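Local coordinates for glycosyl transferases group 1 family protein (Francisella tularensis subsp. tularensis, PDB 5I45), which probably transfers sugar units from an activated donor as a GT-B-fold glycosyltransferase of group 1, of which this chain is the C-terminal domain, at residues Ile48-Val53 with Gln165-Lys170; Asp60-Val65 with Gln92-Gly97; Val115-His120 with Cys136-Thr141. All blocks are in the same frame, centred on the assembly; numbering follows the deposited sequence.

Contact 1 of 3, residues Ile48-Val53 with Gln165-Lys170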
loop_
_atom_site.group_PDB
_atom_site.type_symbol
_atom_site.label_atom_id
_atom_site.label_comp_id
_atom_site.label_asym_id
_atom_site.label_seq_id
_atom_site.Cartn_x
_atom_site.Cartn_y
_atom_site.Cartn_z
ATOM N N ILE A 48 -9.330 -3.655 -2.469
ATOM C CA ILE A 48 -9.701 -5.062 -2.351
ATOM C C ILE A 48 -10.072 -5.658 -3.717
ATOM O O ILE A 48 -9.639 -6.778 -4.046
ATOM C CB ILE A 48 -10.845 -5.234 -1.322
ATOM C CG1 ILE A 48 -10.299 -4.924 0.108
ATOM C CG2 ILE A 48 -11.467 -6.625 -1.399
ATOM C CD1 ILE A 48 -9.278 -5.885 0.627
ATOM N N GLU A 49 -10.854 -4.932 -4.497
ATOM C CA GLU A 49 -11.244 -5.421 -5.817
ATOM C C GLU A 49 -10.012 -5.585 -6.709
ATOM O O GLU A 49 -9.864 -6.598 -7.411
ATOM C CB GLU A 49 -12.296 -4.502 -6.446
ATOM C CG GLU A 49 -13.646 -4.639 -5.744
ATOM C CD GLU A 49 -14.663 -3.605 -6.160
ATOM O OE1 GLU A 49 -14.276 -2.586 -6.747
ATOM O OE2 GLU A 49 -15.849 -3.808 -5.866
ATOM N N ALA A 50 -9.077 -4.640 -6.634
ATOM C CA ALA A 50 -7.831 -4.751 -7.416
ATOM C C ALA A 50 -7.009 -5.968 -6.964
ATOM O O ALA A 50 -6.428 -6.670 -7.793
ATOM C CB ALA A 50 -6.997 -3.490 -7.294
ATOM N N ALA A 51 -6.952 -6.178 -5.656
ATOM C CA ALA A 51 -6.196 -7.290 -5.110
ATOM C C ALA A 51 -6.807 -8.609 -5.524
ATOM O O ALA A 51 -6.093 -9.565 -5.798
ATOM C CB ALA A 51 -6.096 -7.197 -3.587
ATOM N N ILE A 52 -8.133 -8.675 -5.592
ATOM C CA ILE A 52 -8.810 -9.907 -5.992
ATOM C C ILE A 52 -8.464 -10.263 -7.446
ATOM O O ILE A 52 -8.195 -11.425 -7.747
ATOM C CB ILE A 52 -10.331 -9.793 -5.759
ATOM C CG1 ILE A 52 -10.615 -9.874 -4.256
ATOM C CG2 ILE A 52 -11.097 -10.860 -6.523
ATOM C CD1 ILE A 52 -12.040 -9.545 -3.906
ATOM N N VAL A 53 -8.453 -9.281 -8.329
ATOM C CA VAL A 53 -8.059 -9.492 -9.717
ATOM C C VAL A 53 -6.582 -9.891 -9.798
ATOM O O VAL A 53 -6.196 -10.846 -10.450
ATOM C CB VAL A 53 -8.302 -8.177 -10.522
ATOM C CG1 VAL A 53 -7.598 -8.170 -11.867
ATOM C CG2 VAL A 53 -9.802 -7.917 -10.670
ATOM N N GLN A 165 -9.710 -1.454 -11.507
ATOM C CA GLN A 165 -8.910 -2.049 -12.582
ATOM C C GLN A 165 -7.632 -1.254 -12.852
ATOM O O GLN A 165 -6.620 -1.847 -13.188
ATOM C CB GLN A 165 -9.717 -2.245 -13.873
ATOM C CG GLN A 165 -9.056 -3.200 -14.868
ATOM C CD GLN A 165 -8.787 -4.560 -14.259
ATOM O OE1 GLN A 165 -9.654 -5.136 -13.613
ATOM N NE2 GLN A 165 -7.553 -5.053 -14.415
ATOM N N GLN A 166 -7.670 0.077 -12.722
ATOM C CA GLN A 166 -6.449 0.850 -12.926
ATOM C C GLN A 166 -5.406 0.482 -11.852
ATOM O O GLN A 166 -4.224 0.359 -12.148
ATOM C CB GLN A 166 -6.711 2.349 -12.936
ATOM C CG GLN A 166 -7.381 2.828 -14.192
ATOM C CD GLN A 166 -7.642 4.309 -14.171
ATOM O OE1 GLN A 166 -6.899 5.069 -13.526
ATOM N NE2 GLN A 166 -8.682 4.737 -14.882
ATOM N N ILE A 167 -5.842 0.309 -10.609
ATOM C CA ILE A 167 -4.922 -0.134 -9.551
ATOM C C ILE A 167 -4.366 -1.529 -9.898
ATOM O O ILE A 167 -3.161 -1.756 -9.817
ATOM C CB ILE A 167 -5.607 -0.144 -8.181
ATOM C CG1 ILE A 167 -6.040 1.269 -7.743
ATOM C CG2 ILE A 167 -4.657 -0.745 -7.138
ATOM C CD1 ILE A 167 -6.933 1.283 -6.523
ATOM N N ALA A 168 -5.241 -2.448 -10.290
ATOM C CA ALA A 168 -4.778 -3.781 -10.651
ATOM C C ALA A 168 -3.754 -3.770 -11.754
ATOM O O ALA A 168 -2.782 -4.529 -11.710
ATOM C CB ALA A 168 -5.959 -4.655 -11.034
ATOM N N ASP A 169 -3.980 -2.948 -12.781
ATOM C CA ASP A 169 -3.022 -2.877 -13.893
ATOM C C ASP A 169 -1.650 -2.435 -13.399
ATOM O O ASP A 169 -0.638 -2.947 -13.840
ATOM C CB ASP A 169 -3.520 -1.926 -14.990
ATOM C CG ASP A 169 -4.722 -2.454 -15.723
ATOM O OD1 ASP A 169 -4.968 -3.676 -15.718
ATOM O OD2 ASP A 169 -5.412 -1.611 -16.322
ATOM N N LYS A 170 -1.619 -1.485 -12.466
ATOM C CA LYS A 170 -0.328 -1.039 -11.934
ATOM C C LYS A 170 0.322 -2.085 -11.040
ATOM O O LYS A 170 1.540 -2.272 -11.080
ATOM C CB LYS A 170 -0.465 0.303 -11.221
ATOM C CG LYS A 170 -0.992 1.453 -12.088
ATOM C CD LYS A 170 -0.057 1.687 -13.262
ATOM C CE LYS A 170 -0.363 2.945 -14.049
ATOM N NZ LYS A 170 -1.107 2.699 -15.285
#
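Two helices of the same domain, 44-57 and 164-176, cross here at -47° with the axes of their short segments 8.0 Å apart. Alanines make so close an approach possible: Ala-50 and Ala-168 face each other across the crossing, their CA atoms 4.6 Å apart, and neither carries anything beyond a methyl that would push the backbones apart.

The apolar contacts centre on that methyl of Ala-50. It meets CG2 of Ile-167 at 3.6 Å and reaches the backbone N of Ala-168 at the same range, with the CB of Ala-168 a little farther on. Ile-167 can offer its branch methyl because CG2 stands anti to the backbone N, while its CG1 arm heads off beside that N. One turn beyond Ala-50, Val-53 lays CG1 against CB of Ala-168 at 4.0 Å. Both helices pack on the same face of the parallel sheet in this Rossmann-like half of a GT-B glycosyltransferase, so their contact joins neighbours in the layer that covers it.

Polar groups lie at the exposed margin. Gln-165 bends at chi2 (57°), which brings its amide across Val-53 at about a right angle, NE2 lying 4.0 Å from CG1 of Val-53. The same NE2 donates to OD1 of Asp-169, one turn along its own helix, at 3.2 Å; the carboxylate oxygen is met from above its plane, though the N-H points well at it (163°).

Contact 2 of 3, residues Asp60-Val65 with Gln92-Gly97; sequences DWTAVV and QIIFIG
Val-65 and Phe-95 form the closest side-chain pair between the parallel strands 61-66 and 93-96, side by side and pointing the same way. With chi1 at 177°, Val-65 puts CG1 anti to the backbone N and CG2 beside it; Phe-95 sets CG anti to its carbonyl carbon. CG2 of Val-65 thereby comes over one face of the phenyl ring, 4.2 Å from the centroid of Phe-95, in a CH-pi contact. CB of Val-65 lies 3.7 Å from CD2 of Phe-95, so the branched valine spreads along that side of the ring. Leu-80 of helix 74-86 also packs on Phe-95. Ala-63 and Ile-93 share this face, where CB of Ala-63 lies 4.3 Å from CG1 of Ile-93.

On the other face, Val-64 crosses Ile-94 obliquely. Its chi1 of -68° sets CG1 anti to the carbonyl carbon and CG2 in the crowded position between backbone N and carbonyl carbon, and CG1 of Val-64 stands 4.2 Å from CB of Ile-94. Ile-96 turns CG1 back beside its own N (chi1 -62°), which brings that carbon to 4.1 Å from CB of Val-64. Thr-62 divides its two branches: CG2, anti to the backbone N, lies by CG1 of Ile-94, while OG1 is hydrogen-bonded to the carbonyl oxygen of Pro-27. Beta-branched residues suit these extended backbones, where their forked side chains fill both faces.

Four backbone hydrogen bonds join the strands, Ala-63 and Val-65 each using both N-H and C=O toward the same neighbour. Helix 74-86 connects the two strands, making a beta-alpha-beta crossover, the repeating unit of the Rossmann-like fold, with 93-96 as the outermost strand on its side of the sheet.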
loop_
_atom_site.group_PDB
_atom_site.type_symbol
_atom_site.label_atom_id
_atom_site.label_comp_id
_atom_site.label_asym_id
_atom_site.label_seq_id
_atom_site.Cartn_x
_atom_site.Cartn_y
_atom_site.Cartn_z
ATOM N N ASP A 60 2.465 -15.863 -4.822
ATOM C CA ASP A 60 3.451 -15.501 -3.800
ATOM C C ASP A 60 3.238 -14.117 -3.174
ATOM O O ASP A 60 3.958 -13.731 -2.270
ATOM C CB ASP A 60 4.870 -15.517 -4.386
ATOM C CG ASP A 60 5.396 -16.912 -4.659
ATOM O OD1 ASP A 60 5.015 -17.888 -3.979
ATOM O OD2 ASP A 60 6.260 -17.014 -5.552
ATOM N N TRP A 61 2.231 -13.395 -3.673
ATOM C CA TRP A 61 1.940 -12.045 -3.225
ATOM C C TRP A 61 0.735 -12.019 -2.322
ATOM O O TRP A 61 -0.238 -12.772 -2.521
ATOM C CB TRP A 61 1.781 -11.095 -4.427
ATOM C CG TRP A 61 3.131 -10.771 -5.050
ATOM C CD1 TRP A 61 3.928 -11.617 -5.783
ATOM C CD2 TRP A 61 3.873 -9.552 -4.914
ATOM N NE1 TRP A 61 5.104 -10.996 -6.112
ATOM C CE2 TRP A 61 5.072 -9.709 -5.620
ATOM C CE3 TRP A 61 3.617 -8.328 -4.267
ATOM C CZ2 TRP A 61 6.021 -8.691 -5.692
ATOM C CZ3 TRP A 61 4.561 -7.328 -4.351
ATOM C CH2 TRP A 61 5.753 -7.523 -5.050
ATOM N N THR A 62 0.774 -11.119 -1.355
ATOM C CA THR A 62 -0.287 -10.973 -0.357
ATOM C C THR A 62 -0.588 -9.502 -0.168
ATOM O O THR A 62 0.315 -8.697 -0.164
ATOM C CB THR A 62 0.186 -11.600 0.957
ATOM O OG1 THR A 62 0.315 -12.994 0.737
ATOM C CG2 THR A 62 -0.770 -11.331 2.123
ATOM N N ALA A 63 -1.856 -9.161 -0.029
ATOM C CA ALA A 63 -2.286 -7.814 0.251
ATOM C C ALA A 63 -2.703 -7.726 1.705
ATOM O O ALA A 63 -3.411 -8.620 2.188
ATOM C CB ALA A 63 -3.458 -7.431 -0.647
ATOM N N VAL A 64 -2.336 -6.634 2.376
ATOM C CA VAL A 64 -2.697 -6.382 3.758
ATOM C C VAL A 64 -3.380 -5.039 3.888
ATOM O O VAL A 64 -2.974 -4.039 3.279
ATOM C CB VAL A 64 -1.501 -6.490 4.755
ATOM C CG1 VAL A 64 -1.022 -7.917 4.859
ATOM C CG2 VAL A 64 -0.354 -5.586 4.385
ATOM N N VAL A 65 -4.445 -5.022 4.678
ATOM C CA VAL A 65 -5.143 -3.789 4.985
ATOM C C VAL A 65 -4.735 -3.448 6.428
ATOM O O VAL A 65 -5.062 -4.216 7.373
ATOM C CB VAL A 65 -6.647 -3.981 4.890
ATOM C CG1 VAL A 65 -7.366 -2.702 5.298
ATOM C CG2 VAL A 65 -7.030 -4.399 3.475
ATOM N N GLN A 92 -4.540 -14.733 0.818
ATOM C CA GLN A 92 -3.744 -13.709 0.152
ATOM C C GLN A 92 -4.202 -12.284 0.420
ATOM O O GLN A 92 -3.532 -11.372 -0.013
ATOM C CB GLN A 92 -3.710 -13.957 -1.359
ATOM C CG GLN A 92 -2.856 -15.141 -1.767
ATOM C CD GLN A 92 -2.796 -15.280 -3.285
ATOM O OE1 GLN A 92 -2.014 -14.586 -3.970
ATOM N NE2 GLN A 92 -3.632 -16.121 -3.811
ATOM N N ILE A 93 -5.337 -12.082 1.079
ATOM C CA ILE A 93 -5.859 -10.734 1.375
ATOM C C ILE A 93 -6.255 -10.755 2.827
ATOM O O ILE A 93 -7.225 -11.398 3.183
ATOM C CB ILE A 93 -7.018 -10.329 0.469
ATOM C CG1 ILE A 93 -6.576 -10.444 -0.990
ATOM C CG2 ILE A 93 -7.432 -8.898 0.775
ATOM C CD1 ILE A 93 -7.684 -10.266 -2.010
ATOM N N ILE A 94 -5.495 -10.029 3.658
ATOM C CA ILE A 94 -5.526 -10.115 5.133
ATOM C C ILE A 94 -5.781 -8.757 5.789
ATOM O O ILE A 94 -5.086 -7.786 5.483
ATOM C CB ILE A 94 -4.131 -10.597 5.663
ATOM C CG1 ILE A 94 -3.636 -11.872 4.953
ATOM C CG2 ILE A 94 -4.104 -10.765 7.168
ATOM C CD1 ILE A 94 -4.407 -13.111 5.275
ATOM N N PHE A 95 -6.756 -8.684 6.684
ATOM C CA PHE A 95 -7.046 -7.464 7.426
ATOM C C PHE A 95 -6.289 -7.588 8.721
ATOM O O PHE A 95 -6.569 -8.487 9.531
ATOM C CB PHE A 95 -8.551 -7.377 7.680
ATOM C CG PHE A 95 -9.328 -7.045 6.451
ATOM C CD1 PHE A 95 -9.695 -8.032 5.538
ATOM C CD2 PHE A 95 -9.687 -5.725 6.191
ATOM C CE1 PHE A 95 -10.402 -7.685 4.386
ATOM C CE2 PHE A 95 -10.399 -5.396 5.052
ATOM C CZ PHE A 95 -10.735 -6.371 4.154
ATOM N N ILE A 96 -5.321 -6.708 8.923
ATOM C CA ILE A 96 -4.471 -6.758 10.125
ATOM C C ILE A 96 -5.175 -6.122 11.312
ATOM O O ILE A 96 -5.904 -5.163 11.171
ATOM C CB ILE A 96 -3.110 -6.090 9.805
ATOM C CG1 ILE A 96 -2.409 -6.870 8.686
ATOM C CG2 ILE A 96 -2.231 -5.969 11.055
ATOM C CD1 ILE A 96 -2.063 -8.305 8.999
ATOM N N GLY A 97 -4.982 -6.703 12.489
ATOM C CA GLY A 97 -5.591 -6.181 13.714
ATOM C C GLY A 97 -4.889 -4.933 14.222
ATOM O O GLY A 97 -3.689 -4.751 13.992
#

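Contact 3 of 3, residues Val115-His120 with Cys136-Thr141; sequences VVCASH and CAVIAT
Side chains of the paired strands 114-117 and 137-140 alternate between two faces. Val-115, Cys-117, Val-138 and Ala-140 share one. There Cys-117 turns SG beside its backbone N (chi1 -53°), bringing the sulfur alongside Val-138 at 4.1 Å from CG1, while its CB stands next to the methyl of Ala-140. Val-115 directs CG2 toward Cys-136, 3.9 Å from CB of that residue. Ala-131 of helix 126-133 touches Val-115, Cys-136 and Val-138 on this face. On the opposite face Val-116 lies beside Ile-139, CG2 to CB 4.3 Å, and both meet helix 164-176.

Four backbone hydrogen bonds set this parallel register, from Val-115 N to Ala-137 O through to Thr-141 N with Cys-117 O. At Thr-141 the side chain adds to the backbone pairing: chi1 of 55° places OG1 between backbone N and carbonyl carbon, from where it donates to a lone pair of Ser-119 O at 2.7 Å. A hydroxyl suits the spot because it can donate to Ser-119 O and accept from the N-H of Gly-144, tying two loops together. With helix 126-133 connecting the two strands along the chain, this is a beta-alpha-beta crossover of the Rossmann-like C-terminal domain of a GT-B glycosyltransferase.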
loop_
_atom_site.group_PDB
_atom_site.type_symbol
_atom_site.label_atom_id
_atom_site.label_comp_id
_atom_site.label_asym_id
_atom_site.label_seq_id
_atom_site.Cartn_x
_atom_site.Cartn_y
_atom_site.Cartn_z
ATOM N N VAL A 115 2.833 -0.059 -1.921
ATOM C CA VAL A 115 1.797 0.581 -1.111
ATOM C C VAL A 115 0.828 1.280 -2.039
ATOM O O VAL A 115 1.238 1.948 -2.992
ATOM C CB VAL A 115 2.377 1.556 -0.065
ATOM C CG1 VAL A 115 1.265 2.329 0.643
ATOM C CG2 VAL A 115 3.171 0.784 0.955
ATOM N N VAL A 116 -0.472 1.083 -1.765
ATOM C CA VAL A 116 -1.525 1.763 -2.502
ATOM C C VAL A 116 -2.166 2.825 -1.644
ATOM O O VAL A 116 -2.526 2.553 -0.525
ATOM C CB VAL A 116 -2.591 0.771 -3.012
ATOM C CG1 VAL A 116 -3.663 1.491 -3.790
ATOM C CG2 VAL A 116 -1.937 -0.293 -3.891
ATOM N N CYS A 117 -2.299 4.036 -2.197
ATOM C CA CYS A 117 -2.956 5.157 -1.520
ATOM C C CYS A 117 -4.142 5.484 -2.415
ATOM O O CYS A 117 -3.994 6.184 -3.390
ATOM C CB CYS A 117 -1.927 6.322 -1.365
ATOM S SG CYS A 117 -0.346 5.854 -0.565
ATOM N N ALA A 118 -5.312 4.942 -2.077
ATOM C CA ALA A 118 -6.484 4.934 -2.960
ATOM C C ALA A 118 -7.564 5.956 -2.594
ATOM O O ALA A 118 -8.671 5.892 -3.118
ATOM C CB ALA A 118 -7.091 3.533 -2.933
ATOM N N SER A 119 -7.249 6.893 -1.720
ATOM C CA SER A 119 -8.275 7.813 -1.229
ATOM C C SER A 119 -8.942 8.597 -2.342
ATOM O O SER A 119 -8.304 9.046 -3.272
ATOM C CB SER A 119 -7.670 8.780 -0.257
ATOM O OG SER A 119 -8.666 9.626 0.287
ATOM N N HIS A 120 -10.244 8.785 -2.225
ATOM C CA HIS A 120 -10.938 9.549 -3.248
ATOM C C HIS A 120 -10.626 11.037 -3.196
ATOM O O HIS A 120 -10.447 11.685 -4.238
ATOM C CB HIS A 120 -12.437 9.356 -3.146
ATOM C CG HIS A 120 -12.878 7.940 -3.308
ATOM N ND1 HIS A 120 -14.150 7.521 -2.988
ATOM C CD2 HIS A 120 -12.200 6.832 -3.686
ATOM C CE1 HIS A 120 -14.256 6.230 -3.224
ATOM N NE2 HIS A 120 -13.086 5.785 -3.637
ATOM N N CYS A 136 9.189 1.785 -0.622
ATOM C CA CYS A 136 8.038 1.038 -1.185
ATOM C C CYS A 136 7.683 1.681 -2.520
ATOM O O CYS A 136 7.760 2.905 -2.664
ATOM C CB CYS A 136 6.815 1.141 -0.286
ATOM S SG CYS A 136 7.056 0.667 1.405
ATOM N N ALA A 137 7.268 0.896 -3.510
ATOM C CA ALA A 137 6.740 1.475 -4.752
ATOM C C ALA A 137 5.313 1.922 -4.478
ATOM O O ALA A 137 4.548 1.124 -3.926
ATOM C CB ALA A 137 6.782 0.443 -5.850
ATOM N N VAL A 138 4.928 3.128 -4.872
ATOM C CA VAL A 138 3.601 3.655 -4.570
ATOM C C VAL A 138 2.730 3.815 -5.803
ATOM O O VAL A 138 3.145 4.342 -6.869
ATOM C CB VAL A 138 3.725 5.021 -3.857
ATOM C CG1 VAL A 138 2.370 5.695 -3.650
ATOM C CG2 VAL A 138 4.392 4.839 -2.516
ATOM N N ILE A 139 1.485 3.357 -5.613
ATOM C CA ILE A 139 0.393 3.592 -6.552
ATOM C C ILE A 139 -0.593 4.469 -5.798
ATOM O O ILE A 139 -1.021 4.123 -4.722
ATOM C CB ILE A 139 -0.297 2.278 -6.939
ATOM C CG1 ILE A 139 0.665 1.347 -7.671
ATOM C CG2 ILE A 139 -1.519 2.589 -7.819
ATOM C CD1 ILE A 139 0.183 -0.091 -7.716
ATOM N N ALA A 140 -0.945 5.616 -6.356
ATOM C CA ALA A 140 -1.796 6.562 -5.661
ATOM C C ALA A 140 -2.767 7.270 -6.559
ATOM O O ALA A 140 -2.528 7.456 -7.744
ATOM C CB ALA A 140 -0.903 7.641 -5.006
ATOM N N THR A 141 -3.883 7.689 -5.964
ATOM C CA THR A 141 -4.766 8.671 -6.589
ATOM C C THR A 141 -4.152 10.083 -6.373
ATOM O O THR A 141 -3.221 10.259 -5.608
ATOM C CB THR A 141 -6.121 8.653 -5.900
ATOM O OG1 THR A 141 -5.910 8.871 -4.503
ATOM C CG2 THR A 141 -6.834 7.332 -6.112
#

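Overall arrangement
Contacts 2 and 3 belong to one parallel sheet, separated by strand 30-35; their centres are about 16 Å apart and their nearest atoms about 8 Å, so they do not touch. Contact 1 bridges them from the helical layer. Helix 44-57 rests on contact 2, where CD1 of Ile-48 comes within 3.5 Å of CG2 of Ile-93. Helix 164-176 rests on contact 3, where CB of Lys-170 lies 3.6 Å from CD1 of Ile-139. In sequence, contact 1 closes a long loop that encloses the other two in series, bringing a late helix of the domain back beside an early one. In GT-B enzymes the sugar-donor site generally lies in this C-terminal domain.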